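PDB 6EEW: aromatic-L-amino-acid decarboxylase from Catharanthus roseus, which decarboxylates L-tryptophan to tryptamine and 5-hydroxy-L-tryptophan to serotonin as a pyridoxal-phosphate-dependent homodimer. Local coordinates for residues Asn44-Pro49 / Val482-Asp487; Lys240-Asp245 / Asn278-Trp283; Leu338-Thr343 / Lys350-Asp355. One frame throughout, in Å; residues are numbered along the deposited sequence. Where two conformers were deposited one is given.

Contact 1 of 3, residues Asn44-Pro49 / Val482-Asp487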
loop_
_atom_site.group_PDB
_atom_site.type_symbol
_atom_site.label_atom_id
_atom_site.label_comp_id
_atom_site.label_asym_id
_atom_site.label_seq_id
_atom_site.Cartn_x
_atom_site.Cartn_y
_atom_site.Cartn_z
ATOM N N ASN A 44 -17.880 23.216 1.447
ATOM C CA ASN A 44 -19.156 23.028 2.128
ATOM C C ASN A 44 -19.144 21.986 3.243
ATOM O O ASN A 44 -20.177 21.801 3.900
ATOM C CB ASN A 44 -20.241 22.676 1.103
ATOM C CG ASN A 44 -20.543 23.831 0.141
ATOM O OD1 ASN A 44 -20.607 24.998 0.537
ATOM N ND2 ASN A 44 -20.725 23.500 -1.135
ATOM N N VAL A 45 -18.035 21.275 3.460
ATOM C CA VAL A 45 -18.069 20.120 4.361
ATOM C C VAL A 45 -18.423 20.515 5.790
ATOM O O VAL A 45 -19.072 19.740 6.508
ATOM C CB VAL A 45 -16.724 19.363 4.329
ATOM C CG1 VAL A 45 -15.588 20.288 4.749
ATOM C CG2 VAL A 45 -16.790 18.123 5.208
ATOM N N GLU A 46 -17.986 21.697 6.243
ATOM C CA GLU A 46 -18.342 22.131 7.590
ATOM C C GLU A 46 -19.845 22.106 7.798
ATOM O O GLU A 46 -20.311 22.025 8.939
ATOM C CB GLU A 46 -17.808 23.540 7.857
ATOM C CG GLU A 46 -18.145 24.074 9.241
ATOM C CD GLU A 46 -17.470 25.404 9.545
ATOM O OE1 GLU A 46 -16.601 25.834 8.756
ATOM O OE2 GLU A 46 -17.810 26.024 10.575
ATOM N N THR A 47 -20.607 22.138 6.709
ATOM C CA THR A 47 -22.059 22.124 6.760
ATOM C C THR A 47 -22.617 20.733 7.032
ATOM O O THR A 47 -23.702 20.610 7.609
ATOM C CB THR A 47 -22.612 22.662 5.441
ATOM O OG1 THR A 47 -22.557 24.098 5.445
ATOM C CG2 THR A 47 -24.034 22.170 5.198
ATOM N N TYR A 48 -21.913 19.687 6.618
ATOM C CA TYR A 48 -22.450 18.353 6.784
ATOM C C TYR A 48 -22.259 17.888 8.224
ATOM O O TYR A 48 -21.356 18.356 8.917
ATOM C CB TYR A 48 -21.760 17.369 5.842
ATOM C CG TYR A 48 -21.657 17.817 4.397
ATOM C CD1 TYR A 48 -22.588 18.681 3.841
ATOM C CD2 TYR A 48 -20.638 17.344 3.580
ATOM C CE1 TYR A 48 -22.486 19.085 2.519
ATOM C CE2 TYR A 48 -20.531 17.738 2.263
ATOM C CZ TYR A 48 -21.457 18.608 1.735
ATOM O OH TYR A 48 -21.353 19.000 0.419
ATOM N N PRO A 49 -23.101 16.979 8.706
ATOM C CA PRO A 49 -22.802 16.340 9.992
ATOM C C PRO A 49 -21.467 15.623 9.903
ATOM O O PRO A 49 -21.177 14.937 8.918
ATOM C CB PRO A 49 -23.968 15.363 10.187
ATOM C CG PRO A 49 -24.528 15.147 8.807
ATOM C CD PRO A 49 -24.308 16.426 8.066
ATOM N N VAL A 482 -12.288 25.730 17.280
ATOM C CA VAL A 482 -11.990 25.209 18.609
ATOM C C VAL A 482 -12.789 25.964 19.654
ATOM O O VAL A 482 -13.327 25.364 20.598
ATOM C CB VAL A 482 -10.477 25.273 18.890
ATOM C CG1 VAL A 482 -10.161 24.716 20.278
ATOM C CG2 VAL A 482 -9.729 24.509 17.837
ATOM N N ARG A 483 -12.881 27.292 19.504
ATOM C CA ARG A 483 -13.690 28.081 20.428
ATOM C C ARG A 483 -15.125 27.570 20.475
ATOM O O ARG A 483 -15.706 27.409 21.556
ATOM C CB ARG A 483 -13.660 29.559 20.036
ATOM C CG ARG A 483 -12.303 30.211 20.195
ATOM C CD ARG A 483 -12.288 31.622 19.648
ATOM N NE ARG A 483 -10.974 32.239 19.805
ATOM C CZ ARG A 483 -10.471 32.623 20.973
ATOM N NH1 ARG A 483 -11.167 32.444 22.088
ATOM N NH2 ARG A 483 -9.272 33.188 21.027
ATOM N N ARG A 484 -15.716 27.306 19.307
ATOM C CA ARG A 484 -17.105 26.863 19.276
ATOM C C ARG A 484 -17.262 25.445 19.811
ATOM O O ARG A 484 -18.274 25.138 20.451
ATOM C CB ARG A 484 -17.674 26.957 17.864
ATOM C CG ARG A 484 -17.694 28.362 17.285
ATOM C CD ARG A 484 -18.605 28.396 16.066
ATOM N NE ARG A 484 -18.235 27.398 15.066
ATOM C CZ ARG A 484 -18.904 27.190 13.937
ATOM N NH1 ARG A 484 -19.981 27.913 13.660
ATOM N NH2 ARG A 484 -18.499 26.255 13.084
ATOM N N VAL A 485 -16.282 24.573 19.578
ATOM C CA VAL A 485 -16.345 23.244 20.178
ATOM C C VAL A 485 -16.347 23.352 21.694
ATOM O O VAL A 485 -17.116 22.676 22.383
ATOM C CB VAL A 485 -15.180 22.365 19.696
ATOM C CG1 VAL A 485 -15.106 21.115 20.558
ATOM C CG2 VAL A 485 -15.375 21.972 18.247
ATOM N N TRP A 486 -15.466 24.186 22.238
ATOM C CA TRP A 486 -15.429 24.353 23.689
ATOM C C TRP A 486 -16.739 24.936 24.212
ATOM O O TRP A 486 -17.264 24.489 25.244
ATOM C CB TRP A 486 -14.237 25.222 24.080
ATOM C CG TRP A 486 -14.193 25.534 25.523
ATOM C CD1 TRP A 486 -14.140 26.772 26.098
ATOM C CD2 TRP A 486 -14.248 24.592 26.597
ATOM N NE1 TRP A 486 -14.120 26.656 27.464
ATOM C CE2 TRP A 486 -14.192 25.329 27.799
ATOM C CE3 TRP A 486 -14.323 23.197 26.660
ATOM C CZ2 TRP A 486 -14.209 24.719 29.050
ATOM C CZ3 TRP A 486 -14.339 22.591 27.902
ATOM C CH2 TRP A 486 -14.289 23.353 29.082
ATOM N N ASP A 487 -17.294 25.923 23.507
ATOM C CA ASP A 487 -18.598 26.453 23.897
ATOM C C ASP A 487 -19.650 25.350 23.918
ATOM O O ASP A 487 -20.438 25.239 24.866
ATOM C CB ASP A 487 -19.018 27.570 22.939
ATOM C CG ASP A 487 -18.197 28.829 23.115
ATOM O OD1 ASP A 487 -17.708 29.067 24.236
ATOM O OD2 ASP A 487 -18.022 29.571 22.122
#

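Contact 2 of 3, residues Lys240-Asp245 / Asn278-Trp283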
loop_
_atom_site.group_PDB
_atom_site.type_symbol
_atom_site.label_atom_id
_atom_site.label_comp_id
_atom_site.label_asym_id
_atom_site.label_seq_id
_atom_site.Cartn_x
_atom_site.Cartn_y
_atom_site.Cartn_z
ATOM N N LYS A 240 14.591 -4.753 33.449
ATOM C CA LYS A 240 14.269 -5.906 34.277
ATOM C C LYS A 240 13.681 -7.024 33.419
ATOM O O LYS A 240 14.091 -8.192 33.520
ATOM C CB LYS A 240 13.301 -5.486 35.384
ATOM C CG LYS A 240 12.905 -6.615 36.306
ATOM C CD LYS A 240 14.165 -7.203 36.928
ATOM C CE LYS A 240 13.863 -8.367 37.847
ATOM N NZ LYS A 240 15.124 -8.995 38.326
ATOM N N MET A 241 12.749 -6.671 32.526
ATOM C CA MET A 241 12.145 -7.675 31.650
ATOM C C MET A 241 13.189 -8.333 30.753
ATOM O O MET A 241 13.217 -9.562 30.608
ATOM C CB MET A 241 11.033 -7.043 30.810
ATOM C CG MET A 241 9.843 -6.525 31.619
ATOM S SD MET A 241 8.667 -5.570 30.632
ATOM C CE MET A 241 8.110 -6.814 29.462
ATOM N N VAL A 242 14.047 -7.529 30.128
ATOM C CA VAL A 242 15.046 -8.071 29.212
ATOM C C VAL A 242 15.990 -9.011 29.945
ATOM O O VAL A 242 16.332 -10.089 29.444
ATOM C CB VAL A 242 15.817 -6.930 28.520
ATOM C CG1 VAL A 242 16.987 -7.487 27.721
ATOM C CG2 VAL A 242 14.887 -6.116 27.616
ATOM N N GLU A 243 16.414 -8.636 31.149
ATOM C CA GLU A 243 17.382 -9.470 31.851
ATOM C C GLU A 243 16.745 -10.762 32.347
ATOM O O GLU A 243 17.406 -11.811 32.379
ATOM C CB GLU A 243 18.026 -8.669 32.983
ATOM C CG GLU A 243 18.941 -7.573 32.431
ATOM C CD GLU A 243 19.559 -6.685 33.501
ATOM O OE1 GLU A 243 18.952 -6.544 34.588
ATOM O OE2 GLU A 243 20.642 -6.109 33.242
ATOM N N ASP A 244 15.466 -10.716 32.732
ATOM C CA ASP A 244 14.781 -11.958 33.071
ATOM C C ASP A 244 14.639 -12.851 31.845
ATOM O O ASP A 244 14.796 -14.077 31.940
ATOM C CB ASP A 244 13.426 -11.655 33.708
ATOM C CG ASP A 244 13.562 -11.003 35.088
ATOM O OD1 ASP A 244 14.689 -10.973 35.631
ATOM O OD2 ASP A 244 12.547 -10.515 35.630
ATOM N N ASP A 245 14.373 -12.259 30.676
ATOM C CA ASP A 245 14.278 -13.063 29.462
ATOM C C ASP A 245 15.615 -13.697 29.114
ATOM O O ASP A 245 15.666 -14.856 28.684
ATOM C CB ASP A 245 13.780 -12.213 28.299
ATOM C CG ASP A 245 12.310 -11.924 28.398
ATOM O OD1 ASP A 245 11.584 -12.765 28.976
ATOM O OD2 ASP A 245 11.877 -10.866 27.893
ATOM N N ASN A 278 20.944 -1.087 22.478
ATOM C CA ASN A 278 22.347 -1.317 22.154
ATOM C C ASN A 278 22.970 -2.314 23.114
ATOM O O ASN A 278 23.673 -3.239 22.690
ATOM C CB ASN A 278 23.130 -0.005 22.181
ATOM C CG ASN A 278 22.813 0.898 21.009
ATOM O OD1 ASN A 278 21.754 1.525 20.958
ATOM N ND2 ASN A 278 23.743 0.986 20.066
ATOM N N GLU A 279 22.705 -2.166 24.410
ATOM C CA GLU A 279 23.364 -3.052 25.366
ATOM C C GLU A 279 23.004 -4.508 25.127
ATOM O O GLU A 279 23.873 -5.386 25.197
ATOM C CB GLU A 279 23.015 -2.666 26.797
ATOM C CG GLU A 279 23.484 -3.698 27.825
ATOM C CD GLU A 279 23.200 -3.250 29.249
ATOM O OE1 GLU A 279 22.712 -2.103 29.398
ATOM O OE2 GLU A 279 23.455 -4.031 30.207
ATOM N N PHE A 280 21.742 -4.799 24.825
ATOM C CA PHE A 280 21.336 -6.196 24.743
ATOM C C PHE A 280 21.191 -6.700 23.313
ATOM O O PHE A 280 20.667 -7.799 23.113
ATOM C CB PHE A 280 20.032 -6.411 25.512
ATOM C CG PHE A 280 20.182 -6.306 26.998
ATOM C CD1 PHE A 280 20.700 -7.358 27.718
ATOM C CD2 PHE A 280 19.819 -5.155 27.668
ATOM C CE1 PHE A 280 20.848 -7.275 29.098
ATOM C CE2 PHE A 280 19.968 -5.057 29.047
ATOM C CZ PHE A 280 20.485 -6.124 29.762
ATOM N N GLY A 281 21.696 -5.958 22.325
ATOM C CA GLY A 281 21.594 -6.382 20.940
ATOM C C GLY A 281 20.187 -6.401 20.395
ATOM O O GLY A 281 19.898 -7.148 19.459
ATOM N N ILE A 282 19.306 -5.599 20.967
ATOM C CA ILE A 282 17.915 -5.504 20.546
ATOM C C ILE A 282 17.801 -4.465 19.446
ATOM O O ILE A 282 18.298 -3.342 19.587
ATOM C CB ILE A 282 17.020 -5.133 21.738
ATOM C CG1 ILE A 282 17.152 -6.193 22.841
ATOM C CG2 ILE A 282 15.585 -4.898 21.280
ATOM C CD1 ILE A 282 16.635 -5.757 24.196
ATOM N N TRP A 283 17.127 -4.821 18.360
ATOM C CA TRP A 283 16.804 -3.846 17.329
ATOM C C TRP A 283 15.732 -2.912 17.856
ATOM O O TRP A 283 14.644 -3.358 18.222
ATOM C CB TRP A 283 16.298 -4.535 16.072
ATOM C CG TRP A 283 15.943 -3.594 14.978
ATOM C CD1 TRP A 283 15.067 -2.542 15.041
ATOM C CD2 TRP A 283 16.363 -3.677 13.617
ATOM N NE1 TRP A 283 14.964 -1.937 13.814
ATOM C CE2 TRP A 283 15.742 -2.623 12.920
ATOM C CE3 TRP A 283 17.221 -4.532 12.920
ATOM C CZ2 TRP A 283 15.965 -2.392 11.575
ATOM C CZ3 TRP A 283 17.437 -4.302 11.585
ATOM C CH2 TRP A 283 16.813 -3.245 10.925
#

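Contact 3 of 3, residues Leu338-Thr343 / Lys350-Asp355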
loop_
_atom_site.group_PDB
_atom_site.type_symbol
_atom_site.label_atom_id
_atom_site.label_comp_id
_atom_site.label_asym_id
_atom_site.label_seq_id
_atom_site.Cartn_x
_atom_site.Cartn_y
_atom_site.Cartn_z
ATOM N N LEU A 338 17.957 -4.882 6.155
ATOM C CA LEU A 338 16.618 -4.898 5.571
ATOM C C LEU A 338 16.599 -5.658 4.253
ATOM O O LEU A 338 15.708 -6.475 4.002
ATOM C CB LEU A 338 16.128 -3.477 5.338
ATOM C CG LEU A 338 14.718 -3.379 4.750
ATOM C CD1 LEU A 338 13.688 -3.812 5.789
ATOM C CD2 LEU A 338 14.444 -1.976 4.209
ATOM N N LEU A 339 17.549 -5.349 3.376
ATOM C CA LEU A 339 17.618 -5.978 2.069
ATOM C C LEU A 339 17.805 -7.488 2.192
ATOM O O LEU A 339 17.069 -8.265 1.575
ATOM C CB LEU A 339 18.747 -5.331 1.270
ATOM C CG LEU A 339 18.260 -4.140 0.452
ATOM C CD1 LEU A 339 17.219 -3.368 1.240
ATOM C CD2 LEU A 339 19.411 -3.242 0.058
ATOM N N ARG A 340 18.753 -7.933 3.026
ATOM C CA ARG A 340 18.900 -9.365 3.245
ATOM C C ARG A 340 17.580 -9.962 3.685
ATOM O O ARG A 340 17.179 -11.038 3.217
ATOM C CB ARG A 340 19.978 -9.636 4.293
ATOM C CG ARG A 340 21.358 -9.297 3.811
ATOM C CD ARG A 340 22.412 -9.664 4.816
ATOM N NE ARG A 340 22.593 -11.102 4.957
ATOM C CZ ARG A 340 23.304 -11.826 4.103
ATOM N NH1 ARG A 340 23.851 -11.240 3.047
ATOM N NH2 ARG A 340 23.461 -13.128 4.294
ATOM N N ALA A 341 16.875 -9.261 4.577
ATOM C CA ALA A 341 15.643 -9.819 5.119
ATOM C C ALA A 341 14.590 -10.016 4.035
ATOM O O ALA A 341 13.845 -11.002 4.063
ATOM C CB ALA A 341 15.102 -8.910 6.220
ATOM N N LEU A 342 14.523 -9.104 3.061
ATOM C CA LEU A 342 13.397 -9.034 2.133
ATOM C C LEU A 342 13.677 -9.702 0.788
ATOM O O LEU A 342 13.037 -9.363 -0.214
ATOM C CB LEU A 342 12.991 -7.576 1.911
ATOM C CG LEU A 342 11.898 -7.008 2.813
ATOM C CD1 LEU A 342 12.039 -7.547 4.242
ATOM C CD2 LEU A 342 11.953 -5.487 2.802
ATOM N N THR A 343 14.599 -10.657 0.734
ATOM C CA THR A 343 14.858 -11.351 -0.519
ATOM C C THR A 343 15.236 -12.788 -0.224
ATOM O O THR A 343 15.642 -13.129 0.889
ATOM C CB THR A 343 15.978 -10.688 -1.326
ATOM O OG1 THR A 343 16.118 -11.364 -2.581
ATOM C CG2 THR A 343 17.290 -10.796 -0.581
ATOM N N LYS A 350 24.835 -14.383 -0.682
ATOM C CA LYS A 350 26.195 -14.891 -0.515
ATOM C C LYS A 350 27.201 -13.750 -0.407
ATOM O O LYS A 350 28.168 -13.840 0.359
ATOM C CB LYS A 350 26.566 -15.841 -1.655
ATOM C CG LYS A 350 26.890 -15.167 -2.977
ATOM C CD LYS A 350 27.787 -16.070 -3.820
ATOM C CE LYS A 350 27.340 -16.134 -5.275
ATOM N NZ LYS A 350 26.512 -17.349 -5.561
ATOM N N ASN A 351 26.989 -12.666 -1.152
ATOM C CA ASN A 351 27.878 -11.515 -1.069
ATOM C C ASN A 351 27.546 -10.717 0.186
ATOM O O ASN A 351 26.433 -10.201 0.329
ATOM C CB ASN A 351 27.758 -10.644 -2.317
ATOM C CG ASN A 351 28.813 -9.549 -2.367
ATOM O OD1 ASN A 351 29.755 -9.541 -1.572
ATOM N ND2 ASN A 351 28.660 -8.623 -3.303
ATOM N N LYS A 352 28.510 -10.622 1.096
ATOM C CA LYS A 352 28.347 -9.913 2.358
ATOM C C LYS A 352 29.294 -8.715 2.347
ATOM O O LYS A 352 30.367 -8.732 2.953
ATOM C CB LYS A 352 28.610 -10.852 3.539
ATOM C CG LYS A 352 27.640 -12.017 3.609
ATOM C CD LYS A 352 28.040 -13.004 4.680
ATOM C CE LYS A 352 27.045 -14.144 4.763
ATOM N NZ LYS A 352 27.534 -15.230 5.661
ATOM N N GLN A 353 28.881 -7.664 1.644
ATOM C CA GLN A 353 29.697 -6.470 1.475
ATOM C C GLN A 353 28.789 -5.331 1.030
ATOM O O GLN A 353 27.592 -5.519 0.798
ATOM C CB GLN A 353 30.827 -6.703 0.462
ATOM C CG GLN A 353 31.910 -7.688 0.910
ATOM C CD GLN A 353 33.083 -7.003 1.598
ATOM O OE1 GLN A 353 33.282 -5.798 1.448
ATOM N NE2 GLN A 353 33.865 -7.772 2.353
ATOM N N SER A 354 29.374 -4.141 0.915
ATOM C CA SER A 354 28.698 -2.980 0.353
ATOM C C SER A 354 29.182 -2.760 -1.078
ATOM O O SER A 354 30.314 -3.108 -1.426
ATOM C CB SER A 354 28.950 -1.731 1.204
ATOM O OG SER A 354 28.056 -0.681 0.869
ATOM N N ASP A 355 28.312 -2.186 -1.908
ATOM C CA ASP A 355 28.540 -2.110 -3.347
ATOM C C ASP A 355 28.736 -0.671 -3.813
ATOM O O ASP A 355 28.498 0.296 -3.082
ATOM C CB ASP A 355 27.380 -2.761 -4.111
ATOM C CG ASP A 355 27.355 -4.272 -3.958
ATOM O OD1 ASP A 355 28.314 -4.833 -3.388
ATOM O OD2 ASP A 355 26.371 -4.899 -4.406
#

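Contact 1 of 3, residues Asn44-Pro49 / Val482-Asp487
Glu-46 OE2 meets Arg-484 NH2 at 2.6 Å in a salt bridge that carries the whole contact. The two side chains come from opposite directions, and NH2 alone makes the close approach; Arg-484 CZ stays 3.7 Å from Glu-46 OE2. The carboxylate and guanidinium planes stand 81° apart, so the bridge is single-pronged, not a flat two-bond pairing. CG of Glu-46 lies anti to the backbone N (chi1 180°) and the chain runs on extended, carrying the carboxylate well away from its backbone. The two long side chains together span the 12.7 Å between the CA atoms of Glu-46 and Arg-484. Arg-484 is bent at chi3 (-55°), which turns its guanidinium out of line with the rest of the chain. In a group II decarboxylase of the aspartate aminotransferase-like fold, the bridge ties the turn that follows the N-terminal helix 24-44 to helix 479-496 at the C-terminal end of the chain. The other carboxylate oxygen, Glu-46 OE1, is hydrogen-bonded to His-481 NE2, so helix 479-496 holds both oxygens and probably limits rotation of the carboxylate. Arg-484 NH1 lies close to Arg-454 NH2, a like-charge neighbour whose effect Glu-46 probably offsets in part.

Contact 2 of 3, residues Lys240-Asp245 / Asn278-Trp283
Val-242 on helix 235-247 packs against Phe-280, in the last turn of helix 270-280, the helix of a right-handed beta-alpha-beta crossover that links the adjacent parallel strands 251-258 and 283-287 of the large-domain sheet. Gly-281, with positive phi, closes this helix in a Schellman motif and turns the chain toward Ile-282 and the next strand. The apolar contacts centre on the Phe-280 ring. Val-242 CG1 sits over one face in a CH-pi contact, 3.6 Å from the ring centroid and 18° off the normal, while Glu-279 CG covers part of the opposite face. CG1 is placed there by chi1 of 172°, which also leaves Val-242 CG2 to meet Ile-282 CD1 tip to tip at 3.9 Å; Pro-252 of strand 251-258 touches both Val-242 and Ile-282. With an alanine at Phe-280, Val-242 CG1 and the aliphatic part of Glu-243 would probably lose their shared partner, opening a gap between the helices. Glu-243 adds a mixed contact: its side chain and that of Phe-280 cross at about a right angle, and the carboxylate and ring planes stand 83° apart. Glu-243 OE2 and Glu-279 OE2 are 4.6 Å apart; Arg-239, salt-bridged to Glu-243 OE2 and Glu-279 OE1, probably offsets these like charges. The extended Glu-243 chain brings CG within 3.4 Å of Phe-280 CZ, and Glu-243 OE2 lies in the ring plane, at the edge, 3.5 Å from that same CZ.

Contact 3 of 3, residues Leu338-Thr343 / Lys350-Asp355
Asn-351 enters the contact through its backbone: its carbonyl O lies 3.9 Å from Arg-340 NH1, at the edge of the guanidinium and near its plane. That distance is too long for a hydrogen bond, and NH1 is instead hydrogen-bonded to Leu-349 O, two residues earlier in the chain. At Lys-352 the side chain takes over. Extended beyond CG, it crosses Arg-340 at about a right angle, and its methylene carbons do the touching: Lys-352 CG is 3.9 Å from Arg-340 NH1, and Lys-352 CE is 3.8 Å from Arg-340 NH2. The ammonium stays farther off, with Lys-352 NZ 4.8 Å from Arg-340 NH2. Lys-352 also touches a crystal neighbour, so its pose may owe something to the lattice. The contact joins helix 335-341 to the loop that follows the short helix 346-350. This region carries Tyr-348, which binds L-tryptophan and whose side chain packs on Arg-340; it probably corresponds to the catalytic loop of this decarboxylase family, whose tyrosine serves the active site of the partner subunit. Arg-340 has its strongest polar partner in Glu-184 of helix 167-186, which forms a salt bridge with NH2 and probably offsets the arginine's charge beside that of Lys-352. A bend at chi3 (70°) turns the guanidinium so that its two terminal nitrogens can serve Leu-349 and Glu-184. On the backbone side, the carbonyl oxygens of Arg-340 and Thr-343 both accept hydrogen bonds from Lys-211 NZ of the second subunit.

In the fold
Contact 2 is the only one of the three with buried residues among those that touch: apolar side chains and a ring pack where two helices lie against the large-domain sheet, with the methylene of a glutamate alongside. Contacts 1 and 3 lie at the surface and rest on long charged side chains, but differently. Contact 1 pairs opposite charges between the N-terminal and C-terminal parts of the chain, whereas contact 3 joins neighbouring elements, mostly through methylenes beside a guanidinium salt-bridged to an acid on another helix. Contacts 2 and 3 approach within about 5 Å between nearest atoms without touching; contact 1 lies on the other side of the chain's centre. Of the three, contact 3 alone meets the second subunit.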